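Tryptophanyl-tRNA synthetase (Aeropyrum pernix, PDB 3A04) catalyses the ATP-dependent attachment of L-tryptophan to tRNA(Trp), releasing AMP and diphosphate, as a class I aminoacyl-tRNA synthetase. Local coordinates at residues A[330-334]-A[335-339]; A[303-306]-A[307-311]; A[312-316]-A[317-321]; A[275-278]-A[279-283]. One frame throughout, in Å; residues are numbered along the deposited sequence.

Interaction 1 (A[330-334]-A[335-339]); sequences GKILC and GECKQ. With SF4 (iron/sulfur cluster), chain B.
L333 and E336 face each other across the first turn of helix 334-364, with L333 at the N-cap position. The carboxylate of E336 folds back over the turn, and its OE2 accepts a long bond from L333 N (3.3 Å), which meets it from above the carboxylate plane. That return depends on CG of E336 lying between its backbone N and carbonyl carbon (chi1 44°), with the chain extended beyond. The same turn brings E336 CG to 3.4 Å from I332 CG1. L333 O takes the N-H of C337 in its carbonyl plane (3.0 Å) and a weak, bent bond from E336 N, while K338 N closes the next turn on C334 O at 2.8 Å. The two cysteines reach the cluster by different rotamers: SG of C334 stands beside its backbone N and binds FE3 at 2.3 Å, whereas SG of C337 swings anti to its own (chi1 -160°) and binds FE1. I332 bridges protein and cluster, its CD1 against C337 CB (3.8 Å) and its CG2 beside inorganic sulfur S4. Two cysteines spaced C-x-x-C at a helix start, each holding one iron, are characteristic of a [4Fe-4S] cluster site.

Interaction 2 (A[303-306]-A[307-311]); sequences CSVY and HMDLY. With CD (cadmium ion), chain D; SF4 (iron/sulfur cluster), chain B.
The start of helix 304-313 joins two metal sites, the [4Fe-4S] cluster at C303 and a cadmium ion at H307, one turn apart. C303 SG binds FE4 at 2.4 Å and also caps the helix, accepting Y306 N at 3.5 Å in a nearly straight bond. The same residue holds the histidine through its carbonyl: C303 O receives both H307 N and H307 ND1, which arrive from opposite faces of the carbonyl plane. The ND1 bond is the shorter at 2.6 Å; its donor stands above that plane, while the oxygen lies close to the imidazole plane. CG of H307 is anti to its carbonyl carbon (chi1 -72°), which sets the ring beside the helix start, and the ring's rotation (chi2 88°) puts ND1 on C303 O and NE2 on the cadmium at 2.5 Å, where two waters also bind. C303 O thus fixes the ring rotation from the second shell and may make NE2 a stronger donor to the metal. The Y306 ring presents its edge to the H307 face, centroids 5.9 Å apart and planes at 77°, and L310 CD1 lies obliquely to the tyrosine, 3.8 Å from Y306 OH, which bonds to P8 O. Y306 CB and V305 CB each lie 3.7 Å from a cluster sulfide, S3 and S2 respectively. The turn is buried: Y306 and D309 pack on V320 and I323 of helix 317-328, V305 on K338 and A341 of helix 334-364, and M308 on F85 of helix 85-99.

Interaction 3 (A[312-316]-A[317-321]); sequences HLMPD and DGEVK
D316 O, at the N-cap of helix 317-328, is gripped by two amides of the first turn: V320 N bonds nearly along the C=O axis at 3.3 Å, and E319 N adds a weak, bent bond. E319 N is shared, because it also reaches the D316 carboxylate, meeting OD2 on its anti side at 3.1 Å and 17° out of plane. With CG of D316 anti to its backbone N (chi1 -178°), the carboxylate is laid across the start of the helix, a side-chain N-cap whose negative charge should suit the positive end of the helix dipole. A water ties the same pair again, accepting from D316 N (3.0 Å) and donating to OE1 of E319 (2.7 Å). OE1 sits near the aspartate without direct contact, 4.6 Å from D316 OD2; the salt bridge from E319 OE2 to K344 probably offsets these like charges. M314, the first residue beyond helix 304-313, packs against V320 and E319. Its CB rests 3.8 Å from V320 CB, and its extended chain crosses E319 at about a right angle, bringing SD to 3.9 Å from E319 CG. D317 forms salt bridges to R48 and R49. P315 and the capping D316 form a tight link that joins helix 304-313 to helix 317-328, with M314 against I340 of helix 334-364, and D317 and V320 against W9.

Interaction 4 (A[275-278]-A[279-283]); sequences ARNK and LFRAL
The last turns of helix 272-280 run through 275-278 into 279-283 with successive i to i+4 backbone bonds near the C-terminal end of an alpha-helix, in the part of the chain assigned to the class I (W and Y) synthetase family. L279 N bonds to A275 O and F280 N to R276 O, both at 2.8 Å, whereas R281 N divides its bonding between N277 O (3.0 Å) and a weak, longer bond to K278 O. The i to i+4 pair R276 and F280 makes an off-centre cation-pi contact: CZ of R276 lies 4.2 Å from the ring centroid and 34° off its normal, with guanidinium and ring planes 33° apart. R276 has CG anti to its backbone N (chi1 -175°) and runs extended to NE, which carries the guanidinium over one face of the ring, offset toward its rim; NH2 also bonds to Q339 OE1, and the group has a second cation-pi partner in W342. One residue further along, the i to i+4 pair N277 and R281 sets a face of the R281 guanidinium against N277 CB. K278 NZ is held by a salt bridge to D270 and a hydrogen bond to T265 O. The F280 ring is also met at its rim, in its own plane, by the carbonyl that accepts its N-H: R276 O lies 3.4 Å from F280 CD1.

Interactions 1 and 2 share one iron-sulfur cluster, supplying three of its cysteine ligands, and touch through K338 and V305; interaction 2 is wholly buried, interaction 1 only partly. Interaction 3 continues helix 304-313 from interaction 2, but its cap is more exposed and binds through carboxylate and water instead of metal. Cysteine sulfur and aspartate oxygen thus cap successive helices by different chemistry. Interaction 4, also partly exposed, carries no metal ligand and relies on arginine against an aromatic ring; K338 NZ of interaction 1 bonds to F280 O and A282 O there, and S304 OG of interaction 2 to L283 O. Interactions 3 and 4 do not touch.

Interaction 1 (A[330-334]-A[335-339])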
loop_
_atom_site.group_PDB
_atom_site.type_symbol
_atom_site.label_atom_id
_atom_site.label_comp_id
_atom_site.label_asym_id
_atom_site.label_seq_id
_atom_site.Cartn_x
_atom_site.Cartn_y
_atom_site.Cartn_z
ATOM N N GLY A 330 13.632 -53.714 16.833
ATOM C CA GLY A 330 15.001 -54.168 16.557
ATOM C C GLY A 330 15.246 -54.875 15.220
ATOM O O GLY A 330 16.337 -55.448 14.989
ATOM N N LYS A 331 14.276 -54.814 14.312
ATOM C CA LYS A 331 14.358 -55.587 13.044
ATOM C C LYS A 331 15.023 -54.874 11.850
ATOM O O LYS A 331 15.144 -55.455 10.769
ATOM C CB LYS A 331 12.958 -56.117 12.631
ATOM C CG LYS A 331 12.347 -57.194 13.529
ATOM C CD LYS A 331 10.814 -56.999 13.654
ATOM C CE LYS A 331 10.073 -58.294 14.100
ATOM N NZ LYS A 331 9.871 -59.262 12.942
ATOM N N ILE A 332 15.439 -53.620 12.025
ATOM C CA ILE A 332 15.940 -52.871 10.906
ATOM C C ILE A 332 17.024 -51.902 11.352
ATOM O O ILE A 332 16.900 -51.277 12.399
ATOM C CB ILE A 332 14.751 -52.133 10.121
ATOM C CG1 ILE A 332 15.229 -51.594 8.765
ATOM C CG2 ILE A 332 14.096 -51.000 10.963
ATOM C CD1 ILE A 332 14.119 -50.894 7.989
ATOM N N LEU A 333 18.077 -51.795 10.550
ATOM C CA LEU A 333 19.148 -50.838 10.771
ATOM C C LEU A 333 18.952 -49.603 9.874
ATOM O O LEU A 333 18.310 -49.690 8.817
ATOM C CB LEU A 333 20.506 -51.494 10.479
ATOM C CG LEU A 333 20.906 -52.749 11.310
ATOM C CD1 LEU A 333 22.376 -53.122 11.040
ATOM C CD2 LEU A 333 20.636 -52.568 12.788
ATOM N N CYS A 334 19.562 -48.483 10.264
ATOM C CA CYS A 334 19.389 -47.202 9.576
ATOM C C CYS A 334 19.884 -47.194 8.134
ATOM O O CYS A 334 19.325 -46.515 7.275
ATOM C CB CYS A 334 20.076 -46.088 10.378
ATOM S SG CYS A 334 19.222 -45.774 11.975
ATOM N N GLY A 335 20.952 -47.941 7.863
ATOM C CA GLY A 335 21.452 -48.051 6.510
ATOM C C GLY A 335 20.374 -48.630 5.589
ATOM O O GLY A 335 20.161 -48.133 4.474
ATOM N N GLU A 336 19.671 -49.670 6.038
ATOM C CA GLU A 336 18.692 -50.274 5.124
ATOM C C GLU A 336 17.422 -49.427 5.076
ATOM O O GLU A 336 16.766 -49.350 4.041
ATOM C CB GLU A 336 18.332 -51.708 5.504
ATOM C CG GLU A 336 18.098 -51.954 6.954
ATOM C CD GLU A 336 18.002 -53.478 7.283
ATOM O OE1 GLU A 336 17.115 -54.174 6.645
ATOM O OE2 GLU A 336 18.813 -53.937 8.159
ATOM N N CYS A 337 17.059 -48.875 6.221
ATOM C CA CYS A 337 15.957 -47.952 6.302
ATOM C C CYS A 337 16.103 -46.735 5.370
ATOM O O CYS A 337 15.143 -46.359 4.703
ATOM C CB CYS A 337 15.816 -47.500 7.714
ATOM S SG CYS A 337 14.178 -46.832 8.083
ATOM N N LYS A 338 17.314 -46.158 5.334
ATOM C CA LYS A 338 17.648 -45.089 4.417
ATOM C C LYS A 338 17.592 -45.529 2.994
ATOM O O LYS A 338 17.111 -44.781 2.174
ATOM C CB LYS A 338 19.057 -44.520 4.684
ATOM C CG LYS A 338 19.049 -43.679 5.997
ATOM C CD LYS A 338 20.469 -43.216 6.399
ATOM C CE LYS A 338 20.365 -41.992 7.418
ATOM N NZ LYS A 338 21.718 -41.579 7.913
ATOM N N GLN A 339 18.113 -46.725 2.657
ATOM C CA GLN A 339 18.025 -47.081 1.245
ATOM C C GLN A 339 16.542 -47.336 0.859
ATOM O O GLN A 339 16.143 -46.986 -0.241
ATOM C CB GLN A 339 18.967 -48.293 0.898
ATOM C CG GLN A 339 18.763 -48.870 -0.498
ATOM C CD GLN A 339 19.154 -47.989 -1.655
ATOM O OE1 GLN A 339 19.801 -46.906 -1.517
ATOM N NE2 GLN A 339 18.799 -48.465 -2.840
HETATM FE FE1 SF4 B . 14.787 -46.075 10.142
HETATM FE FE2 SF4 B . 14.529 -46.406 12.856
HETATM FE FE3 SF4 B . 16.965 -45.778 11.751
HETATM FE FE4 SF4 B . 14.943 -43.938 11.642
HETATM S S1 SF4 B . 15.977 -44.840 13.593
HETATM S S2 SF4 B . 16.351 -44.472 9.948
HETATM S S3 SF4 B . 13.112 -45.192 11.431
HETATM S S4 SF4 B . 15.777 -47.762 11.488
#

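Interaction 2 (A[303-306]-A[307-311])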
loop_
_atom_site.group_PDB
_atom_site.type_symbol
_atom_site.label_atom_id
_atom_site.label_comp_id
_atom_site.label_asym_id
_atom_site.label_seq_id
_atom_site.Cartn_x
_atom_site.Cartn_y
_atom_site.Cartn_z
ATOM N N CYS A 303 13.501 -39.209 14.368
ATOM C CA CYS A 303 14.292 -39.619 13.206
ATOM C C CYS A 303 13.750 -38.857 12.005
ATOM O O CYS A 303 12.543 -38.922 11.693
ATOM C CB CYS A 303 14.091 -41.118 12.940
ATOM S SG CYS A 303 14.924 -41.589 11.482
ATOM N N SER A 304 14.629 -38.146 11.330
ATOM C CA SER A 304 14.184 -37.344 10.166
ATOM C C SER A 304 13.948 -38.245 8.914
ATOM O O SER A 304 13.285 -37.849 7.970
ATOM C CB SER A 304 15.221 -36.249 9.918
ATOM O OG SER A 304 16.338 -36.821 9.295
ATOM N N VAL A 305 14.461 -39.487 8.921
ATOM C CA VAL A 305 14.170 -40.426 7.813
ATOM C C VAL A 305 12.737 -40.915 7.936
ATOM O O VAL A 305 11.943 -40.881 6.968
ATOM C CB VAL A 305 15.133 -41.641 7.843
ATOM C CG1 VAL A 305 14.688 -42.697 6.740
ATOM C CG2 VAL A 305 16.590 -41.163 7.636
ATOM N N TYR A 306 12.384 -41.296 9.153
ATOM C CA TYR A 306 11.050 -41.742 9.447
ATOM C C TYR A 306 10.044 -40.612 9.173
ATOM O O TYR A 306 8.964 -40.850 8.626
ATOM C CB TYR A 306 10.928 -42.228 10.915
ATOM C CG TYR A 306 9.515 -42.664 11.236
ATOM C CD1 TYR A 306 8.973 -43.832 10.650
ATOM C CD2 TYR A 306 8.667 -41.869 12.031
ATOM C CE1 TYR A 306 7.589 -44.210 10.888
ATOM C CE2 TYR A 306 7.297 -42.241 12.269
ATOM C CZ TYR A 306 6.784 -43.413 11.704
ATOM O OH TYR A 306 5.470 -43.793 11.966
ATOM N N HIS A 307 10.377 -39.378 9.556
ATOM C CA HIS A 307 9.461 -38.266 9.182
ATOM C C HIS A 307 9.355 -38.006 7.677
ATOM O O HIS A 307 8.308 -37.665 7.204
ATOM C CB HIS A 307 9.828 -37.016 9.982
ATOM C CG HIS A 307 9.451 -37.140 11.407
ATOM N ND1 HIS A 307 10.295 -37.704 12.349
ATOM C CD2 HIS A 307 8.281 -36.878 12.054
ATOM C CE1 HIS A 307 9.691 -37.697 13.533
ATOM N NE2 HIS A 307 8.468 -37.222 13.373
ATOM N N MET A 308 10.426 -38.197 6.915
ATOM C CA MET A 308 10.300 -38.149 5.458
ATOM C C MET A 308 9.299 -39.233 4.984
ATOM O O MET A 308 8.479 -38.998 4.112
ATOM C CB MET A 308 11.664 -38.454 4.785
ATOM C CG MET A 308 12.586 -37.228 4.662
ATOM S SD MET A 308 11.992 -35.961 3.501
ATOM C CE MET A 308 12.155 -36.668 1.862
ATOM N N ASP A 309 9.412 -40.465 5.504
ATOM C CA ASP A 309 8.405 -41.515 5.155
ATOM C C ASP A 309 6.994 -41.126 5.551
ATOM O O ASP A 309 6.055 -41.279 4.801
ATOM C CB ASP A 309 8.760 -42.838 5.905
ATOM C CG ASP A 309 9.999 -43.514 5.329
ATOM O OD1 ASP A 309 10.317 -43.264 4.162
ATOM O OD2 ASP A 309 10.663 -44.264 6.057
ATOM N N LEU A 310 6.857 -40.582 6.758
ATOM C CA LEU A 310 5.528 -40.254 7.287
ATOM C C LEU A 310 4.854 -39.056 6.526
ATOM O O LEU A 310 3.612 -39.051 6.298
ATOM C CB LEU A 310 5.714 -39.884 8.789
ATOM C CG LEU A 310 4.360 -39.806 9.545
ATOM C CD1 LEU A 310 3.707 -41.201 9.876
ATOM C CD2 LEU A 310 4.573 -38.916 10.744
ATOM N N TYR A 311 5.667 -38.047 6.144
ATOM C CA TYR A 311 5.099 -36.794 5.579
ATOM C C TYR A 311 4.940 -36.900 4.070
ATOM O O TYR A 311 4.070 -36.233 3.515
ATOM C CB TYR A 311 5.999 -35.581 5.867
ATOM C CG TYR A 311 5.759 -34.902 7.161
ATOM C CD1 TYR A 311 5.992 -35.570 8.347
ATOM C CD2 TYR A 311 5.228 -33.593 7.209
ATOM C CE1 TYR A 311 5.735 -34.952 9.598
ATOM C CE2 TYR A 311 5.005 -32.959 8.438
ATOM C CZ TYR A 311 5.278 -33.647 9.615
ATOM O OH TYR A 311 5.069 -33.082 10.842
HETATM CD CD CD D . 6.685 -36.491 14.932
HETATM FE FE1 SF4 B . 14.787 -46.075 10.142
HETATM FE FE2 SF4 B . 14.529 -46.406 12.856
HETATM FE FE3 SF4 B . 16.965 -45.778 11.751
HETATM FE FE4 SF4 B . 14.943 -43.938 11.642
HETATM S S1 SF4 B . 15.977 -44.840 13.593
HETATM S S2 SF4 B . 16.351 -44.472 9.948
HETATM S S3 SF4 B . 13.112 -45.192 11.431
HETATM S S4 SF4 B . 15.777 -47.762 11.488
HETATM O O HOH W 1 7.491 -34.642 14.916
HETATM O O HOH W 2 4.652 -36.251 13.267
#

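Interaction 3 (A[312-316]-A[317-321])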
loop_
_atom_site.group_PDB
_atom_site.type_symbol
_atom_site.label_atom_id
_atom_site.label_comp_id
_atom_site.label_asym_id
_atom_site.label_seq_id
_atom_site.Cartn_x
_atom_site.Cartn_y
_atom_site.Cartn_z
ATOM N N HIS A 312 5.776 -37.723 3.431
ATOM C CA HIS A 312 5.870 -37.806 1.950
ATOM C C HIS A 312 6.024 -39.162 1.311
ATOM O O HIS A 312 5.352 -39.435 0.337
ATOM C CB HIS A 312 7.071 -36.978 1.448
ATOM C CG HIS A 312 7.015 -35.549 1.907
ATOM N ND1 HIS A 312 6.155 -34.644 1.327
ATOM C CD2 HIS A 312 7.642 -34.900 2.924
ATOM C CE1 HIS A 312 6.295 -33.469 1.934
ATOM N NE2 HIS A 312 7.182 -33.605 2.914
ATOM N N LEU A 313 7.028 -39.926 1.728
ATOM C CA LEU A 313 7.523 -41.043 0.836
ATOM C C LEU A 313 6.661 -42.328 0.876
ATOM O O LEU A 313 6.676 -43.134 -0.081
ATOM C CB LEU A 313 9.003 -41.400 1.157
ATOM C CG LEU A 313 10.002 -40.255 1.004
ATOM C CD1 LEU A 313 11.428 -40.662 1.470
ATOM C CD2 LEU A 313 9.884 -39.566 -0.441
ATOM N N MET A 314 5.915 -42.482 1.979
ATOM C CA MET A 314 5.069 -43.653 2.198
ATOM C C MET A 314 3.614 -43.257 2.505
ATOM O O MET A 314 3.230 -43.238 3.664
ATOM C CB MET A 314 5.620 -44.525 3.342
ATOM C CG MET A 314 6.955 -45.167 3.007
ATOM S SD MET A 314 7.727 -46.141 4.357
ATOM C CE MET A 314 9.258 -46.643 3.556
ATOM N N PRO A 315 2.836 -42.893 1.465
ATOM C CA PRO A 315 1.431 -42.570 1.664
ATOM C C PRO A 315 0.610 -43.731 2.220
ATOM O O PRO A 315 -0.495 -43.508 2.764
ATOM C CB PRO A 315 0.940 -42.242 0.259
ATOM C CG PRO A 315 2.027 -42.774 -0.665
ATOM C CD PRO A 315 3.264 -42.534 0.102
ATOM N N ASP A 316 1.121 -44.935 2.054
ATOM C CA ASP A 316 0.353 -46.136 2.438
ATOM C C ASP A 316 0.544 -46.320 3.933
ATOM O O ASP A 316 1.665 -46.483 4.394
ATOM C CB ASP A 316 0.834 -47.372 1.662
ATOM C CG ASP A 316 0.009 -48.631 2.027
ATOM O OD1 ASP A 316 -1.131 -48.740 1.505
ATOM O OD2 ASP A 316 0.479 -49.427 2.877
ATOM N N ASP A 317 -0.538 -46.240 4.705
ATOM C CA ASP A 317 -0.421 -46.334 6.186
ATOM C C ASP A 317 0.290 -47.616 6.694
ATOM O O ASP A 317 1.155 -47.555 7.627
ATOM C CB ASP A 317 -1.782 -46.163 6.885
ATOM C CG ASP A 317 -2.322 -44.728 6.845
ATOM O OD1 ASP A 317 -1.635 -43.794 6.360
ATOM O OD2 ASP A 317 -3.488 -44.533 7.272
ATOM N N GLY A 318 -0.043 -48.759 6.083
ATOM C CA GLY A 318 0.524 -50.049 6.474
ATOM C C GLY A 318 2.014 -50.046 6.331
ATOM O O GLY A 318 2.748 -50.491 7.210
ATOM N N GLU A 319 2.483 -49.484 5.214
ATOM C CA GLU A 319 3.900 -49.517 4.890
ATOM C C GLU A 319 4.729 -48.664 5.880
ATOM O O GLU A 319 5.805 -49.063 6.345
ATOM C CB GLU A 319 4.035 -49.006 3.454
ATOM C CG GLU A 319 5.435 -48.950 2.943
ATOM C CD GLU A 319 5.505 -48.875 1.404
ATOM O OE1 GLU A 319 4.499 -48.604 0.708
ATOM O OE2 GLU A 319 6.598 -49.125 0.889
ATOM N N VAL A 320 4.218 -47.471 6.218
ATOM C CA VAL A 320 4.945 -46.648 7.168
ATOM C C VAL A 320 4.824 -47.198 8.602
ATOM O O VAL A 320 5.795 -47.150 9.363
ATOM C CB VAL A 320 4.598 -45.113 7.003
ATOM C CG1 VAL A 320 3.218 -44.821 7.499
ATOM C CG2 VAL A 320 5.661 -44.259 7.690
ATOM N N LYS A 321 3.659 -47.769 8.962
ATOM C CA LYS A 321 3.554 -48.555 10.237
ATOM C C LYS A 321 4.607 -49.677 10.354
ATOM O O LYS A 321 5.242 -49.869 11.394
ATOM C CB LYS A 321 2.148 -49.174 10.414
ATOM C CG LYS A 321 0.968 -48.175 10.456
ATOM C CD LYS A 321 -0.403 -48.839 10.903
ATOM C CE LYS A 321 -1.136 -49.653 9.781
ATOM N NZ LYS A 321 -0.949 -51.190 9.780
HETATM O O HOH W 3 3.561 -46.094 0.794
#

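Interaction 4 (A[275-278]-A[279-283])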
loop_
_atom_site.group_PDB
_atom_site.type_symbol
_atom_site.label_atom_id
_atom_site.label_comp_id
_atom_site.label_asym_id
_atom_site.label_seq_id
_atom_site.Cartn_x
_atom_site.Cartn_y
_atom_site.Cartn_z
ATOM N N ALA A 275 20.391 -35.834 -4.044
ATOM C CA ALA A 275 19.349 -36.116 -3.035
ATOM C C ALA A 275 19.691 -37.308 -2.197
ATOM O O ALA A 275 19.432 -37.360 -0.954
ATOM C CB ALA A 275 18.031 -36.363 -3.740
ATOM N N ARG A 276 20.249 -38.335 -2.872
ATOM C CA ARG A 276 20.557 -39.567 -2.126
ATOM C C ARG A 276 21.551 -39.251 -1.055
ATOM O O ARG A 276 21.413 -39.686 0.061
ATOM C CB ARG A 276 21.112 -40.644 -3.043
ATOM C CG ARG A 276 21.353 -41.982 -2.360
ATOM C CD ARG A 276 21.433 -43.172 -3.419
ATOM N NE ARG A 276 21.542 -44.474 -2.703
ATOM C CZ ARG A 276 22.679 -44.900 -2.135
ATOM N NH1 ARG A 276 23.758 -44.111 -2.172
ATOM N NH2 ARG A 276 22.743 -46.114 -1.548
ATOM N N ASN A 277 22.568 -38.484 -1.377
ATOM C CA ASN A 277 23.536 -38.206 -0.353
ATOM C C ASN A 277 22.994 -37.383 0.793
ATOM O O ASN A 277 23.320 -37.617 1.941
ATOM C CB ASN A 277 24.724 -37.467 -0.973
ATOM C CG ASN A 277 25.597 -38.390 -1.830
ATOM O OD1 ASN A 277 25.536 -39.614 -1.703
ATOM N ND2 ASN A 277 26.374 -37.800 -2.730
ATOM N N LYS A 278 22.165 -36.387 0.481
ATOM C CA LYS A 278 21.510 -35.652 1.561
ATOM C C LYS A 278 20.681 -36.586 2.404
ATOM O O LYS A 278 20.667 -36.476 3.651
ATOM C CB LYS A 278 20.584 -34.561 0.976
ATOM C CG LYS A 278 21.319 -33.484 0.264
ATOM C CD LYS A 278 20.289 -32.351 -0.142
ATOM C CE LYS A 278 21.026 -31.112 -0.661
ATOM N NZ LYS A 278 19.971 -30.227 -1.322
ATOM N N LEU A 279 19.921 -37.471 1.758
ATOM C CA LEU A 279 19.136 -38.414 2.567
ATOM C C LEU A 279 20.045 -39.301 3.444
ATOM O O LEU A 279 19.737 -39.612 4.625
ATOM C CB LEU A 279 18.277 -39.331 1.654
ATOM C CG LEU A 279 17.220 -40.224 2.345
ATOM C CD1 LEU A 279 16.231 -39.379 3.144
ATOM C CD2 LEU A 279 16.338 -40.892 1.287
ATOM N N PHE A 280 21.155 -39.766 2.859
ATOM C CA PHE A 280 22.012 -40.673 3.636
ATOM C C PHE A 280 22.774 -40.006 4.791
ATOM O O PHE A 280 23.167 -40.655 5.768
ATOM C CB PHE A 280 22.959 -41.494 2.726
ATOM C CG PHE A 280 22.340 -42.815 2.312
ATOM C CD1 PHE A 280 21.392 -42.851 1.306
ATOM C CD2 PHE A 280 22.674 -43.993 2.952
ATOM C CE1 PHE A 280 20.763 -44.080 0.891
ATOM C CE2 PHE A 280 22.065 -45.240 2.557
ATOM C CZ PHE A 280 21.121 -45.260 1.511
ATOM N N ARG A 281 22.889 -38.701 4.706
ATOM C CA ARG A 281 23.438 -37.926 5.784
ATOM C C ARG A 281 22.461 -37.488 6.826
ATOM O O ARG A 281 22.873 -36.848 7.788
ATOM C CB ARG A 281 24.137 -36.686 5.194
ATOM C CG ARG A 281 25.444 -37.145 4.608
ATOM C CD ARG A 281 26.019 -36.119 3.681
ATOM N NE ARG A 281 27.052 -36.781 2.896
ATOM C CZ ARG A 281 27.499 -36.316 1.729
ATOM N NH1 ARG A 281 26.995 -35.179 1.233
ATOM N NH2 ARG A 281 28.433 -36.990 1.065
ATOM N N ALA A 282 21.162 -37.771 6.636
ATOM C CA ALA A 282 20.126 -37.319 7.609
ATOM C C ALA A 282 20.350 -37.859 9.033
ATOM O O ALA A 282 20.729 -39.032 9.216
ATOM C CB ALA A 282 18.698 -37.738 7.163
ATOM N N LEU A 283 20.028 -37.038 10.032
ATOM C CA LEU A 283 19.938 -37.533 11.414
ATOM C C LEU A 283 18.797 -38.545 11.642
ATOM O O LEU A 283 17.641 -38.370 11.166
ATOM C CB LEU A 283 19.826 -36.352 12.397
ATOM C CG LEU A 283 20.948 -35.307 12.230
ATOM C CD1 LEU A 283 20.967 -34.220 13.327
ATOM C CD2 LEU A 283 22.323 -35.947 12.110
#